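Local coordinates for protein colicin-D (Escherichia coli, PDB 5ZNM) that kills Escherichia coli and close relatives as a plasmid-encoded toxin that inhibits protein synthesis, its central domain here joined to the C-terminal tRNase domain, at residues P95-A104 and S160-K170; V211-V219 and P228-T236. All coordinates share one frame; numbering follows the deposited sequence.

Interaction 1: P95-A104 and S160-K170; sequences PLLMRISLGA and SNGQLALDLLK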
loop_
_atom_site.group_PDB
_atom_site.type_symbol
_atom_site.label_atom_id
_atom_site.label_comp_id
_atom_site.label_asym_id
_atom_site.label_seq_id
_atom_site.Cartn_x
_atom_site.Cartn_y
_atom_site.Cartn_z
ATOM N N PRO A 95 -30.743 6.706 -3.724
ATOM C CA PRO A 95 -29.778 7.167 -2.707
ATOM C C PRO A 95 -28.573 6.252 -2.549
ATOM O O PRO A 95 -27.461 6.743 -2.326
ATOM C CB PRO A 95 -30.621 7.241 -1.427
ATOM C CG PRO A 95 -31.741 6.279 -1.654
ATOM C CD PRO A 95 -32.034 6.314 -3.133
ATOM N N LEU A 96 -28.752 4.937 -2.663
ATOM C CA LEU A 96 -27.607 4.034 -2.633
ATOM C C LEU A 96 -26.883 4.123 -3.968
ATOM O O LEU A 96 -27.412 3.705 -5.002
ATOM C CB LEU A 96 -28.050 2.601 -2.346
ATOM C CG LEU A 96 -26.927 1.557 -2.313
ATOM C CD1 LEU A 96 -25.845 1.954 -1.309
ATOM C CD2 LEU A 96 -27.482 0.172 -1.991
ATOM N N LEU A 97 -25.673 4.679 -3.951
ATOM C CA LEU A 97 -24.884 4.820 -5.168
ATOM C C LEU A 97 -24.118 3.556 -5.505
ATOM O O LEU A 97 -23.958 3.231 -6.687
ATOM C CB LEU A 97 -23.886 5.969 -5.023
ATOM C CG LEU A 97 -24.506 7.351 -4.904
ATOM C CD1 LEU A 97 -23.457 8.319 -4.422
ATOM C CD2 LEU A 97 -25.050 7.765 -6.255
ATOM N N MET A 98 -23.626 2.847 -4.496
ATOM C CA MET A 98 -22.714 1.743 -4.738
ATOM C C MET A 98 -22.572 0.934 -3.464
ATOM O O MET A 98 -22.529 1.494 -2.368
ATOM C CB MET A 98 -21.351 2.267 -5.194
ATOM C CG MET A 98 -20.356 1.205 -5.551
ATOM S SD MET A 98 -18.971 1.993 -6.379
ATOM C CE MET A 98 -19.734 2.404 -7.947
ATOM N N ARG A 99 -22.522 -0.381 -3.619
ATOM C CA ARG A 99 -22.220 -1.292 -2.528
ATOM C C ARG A 99 -20.963 -2.053 -2.901
ATOM O O ARG A 99 -20.880 -2.619 -3.995
ATOM C CB ARG A 99 -23.376 -2.261 -2.265
ATOM C CG ARG A 99 -23.043 -3.383 -1.283
ATOM C CD ARG A 99 -24.306 -4.004 -0.749
ATOM N NE ARG A 99 -25.286 -3.010 -0.366
ATOM C CZ ARG A 99 -26.443 -3.254 0.205
ATOM N NH1 ARG A 99 -26.797 -4.485 0.483
ATOM N NH2 ARG A 99 -27.270 -2.254 0.510
ATOM N N ILE A 100 -19.998 -2.073 -1.991
ATOM C CA ILE A 100 -18.687 -2.641 -2.240
ATOM C C ILE A 100 -18.447 -3.700 -1.182
ATOM O O ILE A 100 -18.376 -3.384 0.011
ATOM C CB ILE A 100 -17.588 -1.573 -2.196
ATOM C CG1 ILE A 100 -17.804 -0.541 -3.304
ATOM C CG2 ILE A 100 -16.224 -2.225 -2.297
ATOM C CD1 ILE A 100 -17.258 0.825 -2.956
ATOM N N SER A 101 -18.336 -4.956 -1.604
ATOM C CA SER A 101 -17.909 -5.992 -0.682
ATOM C C SER A 101 -16.441 -5.795 -0.359
ATOM O O SER A 101 -15.644 -5.447 -1.231
ATOM C CB SER A 101 -18.128 -7.382 -1.277
ATOM O OG SER A 101 -17.572 -8.373 -0.428
ATOM N N LEU A 102 -16.081 -6.016 0.899
ATOM C CA LEU A 102 -14.687 -5.978 1.315
ATOM C C LEU A 102 -14.128 -7.359 1.617
ATOM O O LEU A 102 -12.940 -7.474 1.943
ATOM C CB LEU A 102 -14.536 -5.076 2.545
ATOM C CG LEU A 102 -15.046 -3.672 2.247
ATOM C CD1 LEU A 102 -15.155 -2.828 3.506
ATOM C CD2 LEU A 102 -14.119 -3.039 1.220
ATOM N N GLY A 103 -14.941 -8.400 1.500
ATOM C CA GLY A 103 -14.581 -9.736 1.929
ATOM C C GLY A 103 -15.563 -10.281 2.951
ATOM O O GLY A 103 -16.367 -9.560 3.537
ATOM N N ALA A 104 -15.485 -11.594 3.146
ATOM C CA ALA A 104 -16.342 -12.267 4.116
ATOM C C ALA A 104 -16.036 -11.780 5.524
ATOM O O ALA A 104 -15.062 -12.214 6.130
ATOM C CB ALA A 104 -16.167 -13.777 4.034
ATOM N N SER A 160 -23.865 -7.822 4.523
ATOM C CA SER A 160 -24.738 -8.266 3.439
ATOM C C SER A 160 -24.331 -9.679 3.048
ATOM O O SER A 160 -23.299 -9.869 2.399
ATOM C CB SER A 160 -24.670 -7.322 2.247
ATOM O OG SER A 160 -25.589 -7.729 1.247
ATOM N N ASN A 161 -25.141 -10.648 3.472
ATOM C CA ASN A 161 -25.011 -12.061 3.119
ATOM C C ASN A 161 -23.571 -12.552 3.295
ATOM O O ASN A 161 -22.858 -12.860 2.337
ATOM C CB ASN A 161 -25.521 -12.302 1.695
ATOM C CG ASN A 161 -26.411 -13.528 1.602
ATOM O OD1 ASN A 161 -27.494 -13.567 2.190
ATOM N ND2 ASN A 161 -25.959 -14.534 0.861
ATOM N N GLY A 162 -23.170 -12.617 4.566
ATOM C CA GLY A 162 -21.844 -13.058 4.945
ATOM C C GLY A 162 -20.744 -12.030 4.779
ATOM O O GLY A 162 -19.694 -12.161 5.422
ATOM N N GLN A 163 -20.951 -11.002 3.963
ATOM C CA GLN A 163 -19.893 -10.081 3.584
ATOM C C GLN A 163 -19.913 -8.817 4.427
ATOM O O GLN A 163 -20.976 -8.268 4.729
ATOM C CB GLN A 163 -20.026 -9.682 2.117
ATOM C CG GLN A 163 -20.419 -10.810 1.203
ATOM C CD GLN A 163 -19.293 -11.251 0.344
ATOM O OE1 GLN A 163 -18.185 -10.720 0.415
ATOM N NE2 GLN A 163 -19.545 -12.237 -0.498
ATOM N N LEU A 164 -18.723 -8.332 4.750
ATOM C CA LEU A 164 -18.563 -6.943 5.147
ATOM C C LEU A 164 -18.605 -6.085 3.889
ATOM O O LEU A 164 -17.825 -6.304 2.955
ATOM C CB LEU A 164 -17.251 -6.758 5.901
ATOM C CG LEU A 164 -16.994 -5.353 6.444
ATOM C CD1 LEU A 164 -18.144 -4.879 7.317
ATOM C CD2 LEU A 164 -15.673 -5.317 7.211
ATOM N N ALA A 165 -19.524 -5.127 3.849
ATOM C CA ALA A 165 -19.712 -4.297 2.671
ATOM C C ALA A 165 -19.781 -2.831 3.066
ATOM O O ALA A 165 -20.128 -2.485 4.198
ATOM C CB ALA A 165 -20.985 -4.690 1.903
ATOM N N LEU A 166 -19.454 -1.967 2.103
ATOM C CA LEU A 166 -19.538 -0.522 2.261
ATOM C C LEU A 166 -20.639 -0.002 1.350
ATOM O O LEU A 166 -20.581 -0.198 0.129
ATOM C CB LEU A 166 -18.201 0.138 1.916
ATOM C CG LEU A 166 -18.106 1.654 2.054
ATOM C CD1 LEU A 166 -18.303 2.079 3.493
ATOM C CD2 LEU A 166 -16.759 2.114 1.540
ATOM N N ASP A 167 -21.643 0.640 1.939
ATOM C CA ASP A 167 -22.692 1.291 1.168
ATOM C C ASP A 167 -22.316 2.750 0.996
ATOM O O ASP A 167 -22.095 3.451 1.988
ATOM C CB ASP A 167 -24.053 1.182 1.856
ATOM C CG ASP A 167 -24.728 -0.136 1.588
ATOM O OD1 ASP A 167 -24.175 -0.927 0.792
ATOM O OD2 ASP A 167 -25.813 -0.374 2.155
ATOM N N LEU A 168 -22.217 3.194 -0.255
ATOM C CA LEU A 168 -21.958 4.588 -0.568
ATOM C C LEU A 168 -23.293 5.251 -0.881
ATOM O O LEU A 168 -24.014 4.820 -1.791
ATOM C CB LEU A 168 -20.968 4.725 -1.725
ATOM C CG LEU A 168 -19.568 4.164 -1.437
ATOM C CD1 LEU A 168 -18.590 4.533 -2.540
ATOM C CD2 LEU A 168 -19.045 4.630 -0.083
ATOM N N LEU A 169 -23.616 6.286 -0.114
ATOM C CA LEU A 169 -24.921 6.921 -0.131
ATOM C C LEU A 169 -24.795 8.354 -0.609
ATOM O O LEU A 169 -23.961 9.119 -0.101
ATOM C CB LEU A 169 -25.558 6.905 1.249
ATOM C CG LEU A 169 -25.675 5.517 1.863
ATOM C CD1 LEU A 169 -25.976 5.639 3.343
ATOM C CD2 LEU A 169 -26.751 4.731 1.144
ATOM N N LYS A 170 -25.632 8.695 -1.590
ATOM C CA LYS A 170 -25.778 10.067 -2.069
ATOM C C LYS A 170 -26.372 10.946 -0.958
ATOM O O LYS A 170 -27.394 10.598 -0.358
ATOM C CB LYS A 170 -26.648 10.072 -3.356
ATOM C CG LYS A 170 -26.856 11.452 -4.048
ATOM C CD LYS A 170 -25.724 12.476 -3.877
ATOM C CE LYS A 170 -26.216 13.749 -4.160
ATOM N NZ LYS A 170 -25.570 14.685 -3.168
#
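Arg99 turns CG opposite its backbone N (chi1 171°) and Asp167 keeps CG beside its own (chi1 -82°); from this directly cross-strand pair the two side chains run alongside each other in the same direction, and a bend at chi3 of Arg99 brings NE to 2.6 Å from Asp167 OD1. This salt bridge is close but bent and weak as a hydrogen bond, with guanidinium and carboxylate planes 30° apart. Ile158 lies against both partners. Further along the same face, Ser101 OG donates to Gln163 OE1 at 2.6 Å, approaching from above the amide plane, and also accepts from Gly103 N in an ST turn. Ile100, Leu166 and Leu168 occupy the other face, where Ile100 CD1 touches Leu168 CD1 at 4.0 Å; helix 79-86 lies over this face, with Phe80 against Leu166 and Leu168 and Lys79 against Ile100. Between the faces runs the backbone ladder, including Leu168 N to Met98 O at 2.7 Å. Near its Leu96 end, Leu97 N and, weakly, Met98 N both point to Leu168 O. That shared acceptor marks a classic beta bulge within the central pair of a four-stranded antiparallel sheet of the central domain.

Interaction 2: V211-V219 and P228-T236; sequences VNPVPQPSV and PVPVTPVHT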
loop_
_atom_site.group_PDB
_atom_site.type_symbol
_atom_site.label_atom_id
_atom_site.label_comp_id
_atom_site.label_asym_id
_atom_site.label_seq_id
_atom_site.Cartn_x
_atom_site.Cartn_y
_atom_site.Cartn_z
ATOM N N VAL A 211 -6.401 5.751 18.721
ATOM C CA VAL A 211 -5.552 6.183 17.615
ATOM C C VAL A 211 -4.113 5.905 18.002
ATOM O O VAL A 211 -3.647 6.388 19.042
ATOM C CB VAL A 211 -5.743 7.671 17.276
ATOM C CG1 VAL A 211 -4.893 8.052 16.087
ATOM C CG2 VAL A 211 -7.199 7.980 16.974
ATOM N N ASN A 212 -3.417 5.112 17.186
ATOM C CA ASN A 212 -1.983 4.937 17.347
ATOM C C ASN A 212 -1.299 6.073 16.577
ATOM O O ASN A 212 -1.345 6.064 15.350
ATOM C CB ASN A 212 -1.542 3.571 16.822
ATOM C CG ASN A 212 -0.072 3.286 17.083
ATOM O OD1 ASN A 212 0.720 4.181 17.421
ATOM N ND2 ASN A 212 0.310 2.030 16.887
ATOM N N PRO A 213 -0.707 7.056 17.229
ATOM C CA PRO A 213 -0.163 8.200 16.496
ATOM C C PRO A 213 1.143 7.915 15.777
ATOM O O PRO A 213 1.590 8.777 15.019
ATOM C CB PRO A 213 0.034 9.263 17.591
ATOM C CG PRO A 213 0.193 8.518 18.827
ATOM C CD PRO A 213 -0.534 7.208 18.683
ATOM N N VAL A 214 1.756 6.750 15.961
ATOM C CA VAL A 214 3.004 6.407 15.288
ATOM C C VAL A 214 2.661 5.806 13.930
ATOM O O VAL A 214 1.977 4.772 13.885
ATOM C CB VAL A 214 3.833 5.421 16.117
ATOM C CG1 VAL A 214 5.168 5.153 15.430
ATOM C CG2 VAL A 214 4.049 5.938 17.549
ATOM N N PRO A 215 3.140 6.380 12.819
ATOM C CA PRO A 215 2.914 5.743 11.516
ATOM C C PRO A 215 3.383 4.301 11.547
ATOM O O PRO A 215 4.411 3.973 12.139
ATOM C CB PRO A 215 3.743 6.597 10.546
ATOM C CG PRO A 215 3.831 7.964 11.248
ATOM C CD PRO A 215 3.956 7.608 12.704
ATOM N N GLN A 216 2.590 3.425 10.949
ATOM C CA GLN A 216 2.912 2.016 11.042
ATOM C C GLN A 216 2.290 1.254 9.880
ATOM O O GLN A 216 1.284 0.547 10.060
ATOM C CB GLN A 216 2.418 1.452 12.370
ATOM C CG GLN A 216 3.194 0.255 12.866
ATOM C CD GLN A 216 2.912 0.012 14.335
ATOM O OE1 GLN A 216 1.890 -0.576 14.679
ATOM N NE2 GLN A 216 3.795 0.504 15.212
ATOM N N PRO A 217 2.851 1.374 8.677
ATOM C CA PRO A 217 2.312 0.604 7.540
ATOM C C PRO A 217 2.435 -0.901 7.720
ATOM O O PRO A 217 1.667 -1.656 7.109
ATOM C CB PRO A 217 3.146 1.114 6.353
ATOM C CG PRO A 217 4.409 1.604 6.969
ATOM C CD PRO A 217 4.008 2.197 8.291
ATOM N N SER A 218 3.387 -1.355 8.530
ATOM C CA SER A 218 3.471 -2.735 8.992
ATOM C C SER A 218 4.288 -2.731 10.277
ATOM O O SER A 218 4.873 -1.712 10.654
ATOM C CB SER A 218 4.082 -3.656 7.926
ATOM O OG SER A 218 5.150 -3.025 7.242
ATOM N N VAL A 219 4.330 -3.881 10.943
ATOM C CA VAL A 219 4.981 -3.966 12.261
ATOM C C VAL A 219 6.491 -3.858 12.094
ATOM O O VAL A 219 7.074 -4.597 11.284
ATOM C CB VAL A 219 4.610 -5.280 12.963
ATOM C CG1 VAL A 219 5.276 -5.343 14.336
ATOM C CG2 VAL A 219 3.100 -5.417 13.093
ATOM N N PRO A 228 11.073 2.010 21.182
ATOM C CA PRO A 228 9.754 1.480 21.570
ATOM C C PRO A 228 8.612 2.316 21.003
ATOM O O PRO A 228 8.609 3.544 21.093
ATOM C CB PRO A 228 9.786 1.529 23.104
ATOM C CG PRO A 228 11.282 1.553 23.456
ATOM C CD PRO A 228 11.904 2.339 22.358
ATOM N N VAL A 229 7.641 1.631 20.404
ATOM C CA VAL A 229 6.395 2.257 19.942
ATOM C C VAL A 229 5.262 1.264 20.136
ATOM O O VAL A 229 5.481 0.053 20.154
ATOM C CB VAL A 229 6.454 2.678 18.449
ATOM C CG1 VAL A 229 7.547 3.742 18.158
ATOM C CG2 VAL A 229 6.615 1.438 17.534
ATOM N N PRO A 230 4.031 1.772 20.291
ATOM C CA PRO A 230 2.880 0.859 20.304
ATOM C C PRO A 230 2.767 0.162 18.964
ATOM O O PRO A 230 3.074 0.732 17.915
ATOM C CB PRO A 230 1.680 1.786 20.550
ATOM C CG PRO A 230 2.267 3.086 21.024
ATOM C CD PRO A 230 3.606 3.176 20.360
ATOM N N VAL A 231 2.314 -1.081 19.002
ATOM C CA VAL A 231 2.158 -1.876 17.789
ATOM C C VAL A 231 0.676 -2.196 17.648
ATOM O O VAL A 231 0.092 -2.882 18.496
ATOM C CB VAL A 231 3.028 -3.137 17.815
ATOM C CG1 VAL A 231 2.686 -4.048 16.639
ATOM C CG2 VAL A 231 4.508 -2.724 17.710
ATOM N N THR A 232 0.058 -1.649 16.617
ATOM C CA THR A 232 -1.350 -1.940 16.355
ATOM C C THR A 232 -1.497 -3.374 15.854
ATOM O O THR A 232 -0.723 -3.800 14.981
ATOM C CB THR A 232 -1.895 -0.960 15.319
ATOM O OG1 THR A 232 -1.676 0.378 15.775
ATOM C CG2 THR A 232 -3.392 -1.187 15.096
ATOM N N PRO A 233 -2.432 -4.160 16.396
ATOM C CA PRO A 233 -2.623 -5.525 15.883
ATOM C C PRO A 233 -2.983 -5.480 14.410
ATOM O O PRO A 233 -3.802 -4.669 13.983
ATOM C CB PRO A 233 -3.775 -6.070 16.739
ATOM C CG PRO A 233 -3.659 -5.288 18.021
ATOM C CD PRO A 233 -3.236 -3.911 17.605
ATOM N N VAL A 234 -2.350 -6.340 13.632
ATOM C CA VAL A 234 -2.478 -6.318 12.186
ATOM C C VAL A 234 -3.512 -7.349 11.772
ATOM O O VAL A 234 -3.629 -8.413 12.391
ATOM C CB VAL A 234 -1.115 -6.566 11.515
ATOM C CG1 VAL A 234 -1.258 -6.703 10.007
ATOM C CG2 VAL A 234 -0.184 -5.410 11.851
ATOM N N HIS A 235 -4.293 -7.015 10.751
ATOM C CA HIS A 235 -5.319 -7.922 10.282
ATOM C C HIS A 235 -4.708 -9.229 9.806
ATOM O O HIS A 235 -3.777 -9.242 8.994
ATOM C CB HIS A 235 -6.142 -7.299 9.160
ATOM C CG HIS A 235 -7.171 -8.232 8.603
ATOM N ND1 HIS A 235 -8.211 -8.726 9.361
ATOM C CD2 HIS A 235 -7.292 -8.803 7.381
ATOM C CE1 HIS A 235 -8.942 -9.543 8.624
ATOM N NE2 HIS A 235 -8.408 -9.604 7.417
ATOM N N THR A 236 -5.234 -10.324 10.338
ATOM C CA THR A 236 -4.963 -11.666 9.862
ATOM C C THR A 236 -6.286 -12.329 9.506
ATOM O O THR A 236 -7.360 -11.862 9.893
ATOM C CB THR A 236 -4.209 -12.489 10.915
ATOM O OG1 THR A 236 -4.767 -12.227 12.211
ATOM C CG2 THR A 236 -2.716 -12.135 10.909
HETATM O O HOH W 1 0.765 -2.290 13.185
#
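Gln216 reaches across to 228-236 and grips its backbone with both ends of the side-chain amide. NE2 donates to Pro230 O at 2.8 Å, lying in that carbonyl's plane, and OE1 accepts from Thr232 N at 2.9 Å, again in plane. The amide thus spans Val231, bonding to the residues before and after it much as a neighbouring strand would. Its chain runs extended beyond CG (chi2 164°), long enough to carry the amide to the other segment. Asn212 comes in beside it: ND2 gives a nearly straight bond to Thr232 OG1 (2.8 Å, 165° at the hydrogen) with the hydroxyl oxygen in the amide plane, and a second, weak one to Pro230 O. Pro230 O therefore accepts hydrogen bonds from two side-chain amides, the one from Asn212 weak.

Valines and a proline pack around this polar core. Val214 sets CG1 on Val229 CG1 and CG2 on Pro230 CD, while Val219 lays CG2 against Val234 CG2 at 3.5 Å and CG1 against Val231 CG1.

A second layer fixes the polar groups. Asn212 OD1 accepts from Val214 N in an Asx turn, at 3.1 Å, which ties down the far side of the amide. Thr232 OG1 also bonds Asn51 OD1, Thr53 OG1 bonds Gln216 N, and Asn39 OD1 accepts a hydrogen bond from Val231 N. A water donates to both Gln216 OE1 and Thr232 O, at 2.5 Å and 2.8 Å. Tyr30 and helix 32-42 pack against Pro230, and Ala270 of the second subunit rests on Val214.

With no backbone-to-backbone hydrogen bond between them, these two proline-rich segments, irregular beyond the end of strand 207-212, are joined through side-chain amides: Asn212 and Gln216 supply the donors and acceptor that a sheet would draw from its main chain.

How the interactions relate
After the N-terminal helices and strands 49-51, 56-61 and 65-71, the chain reaches strand 96-103. Interaction 1 pairs it with strand 163-170, closing a loop of 55 residues between the segments that includes strands 126-131 and 153-160. Strands 186-187 and 194-198 lead on to 207-212, whose end opens interaction 2, a much shorter loop closed by 228-236. This second contact ties the chain leaving the mixed sheet of 49-51, 207-212 and 194-198 to the loop leading to strand 243-244. The loops follow in series, neither nesting nor crossing; interactions 1 and 2 have centres 27 Å apart and do not touch. Strand 243-244 then pairs with 96-103, returning the chain to the first sheet.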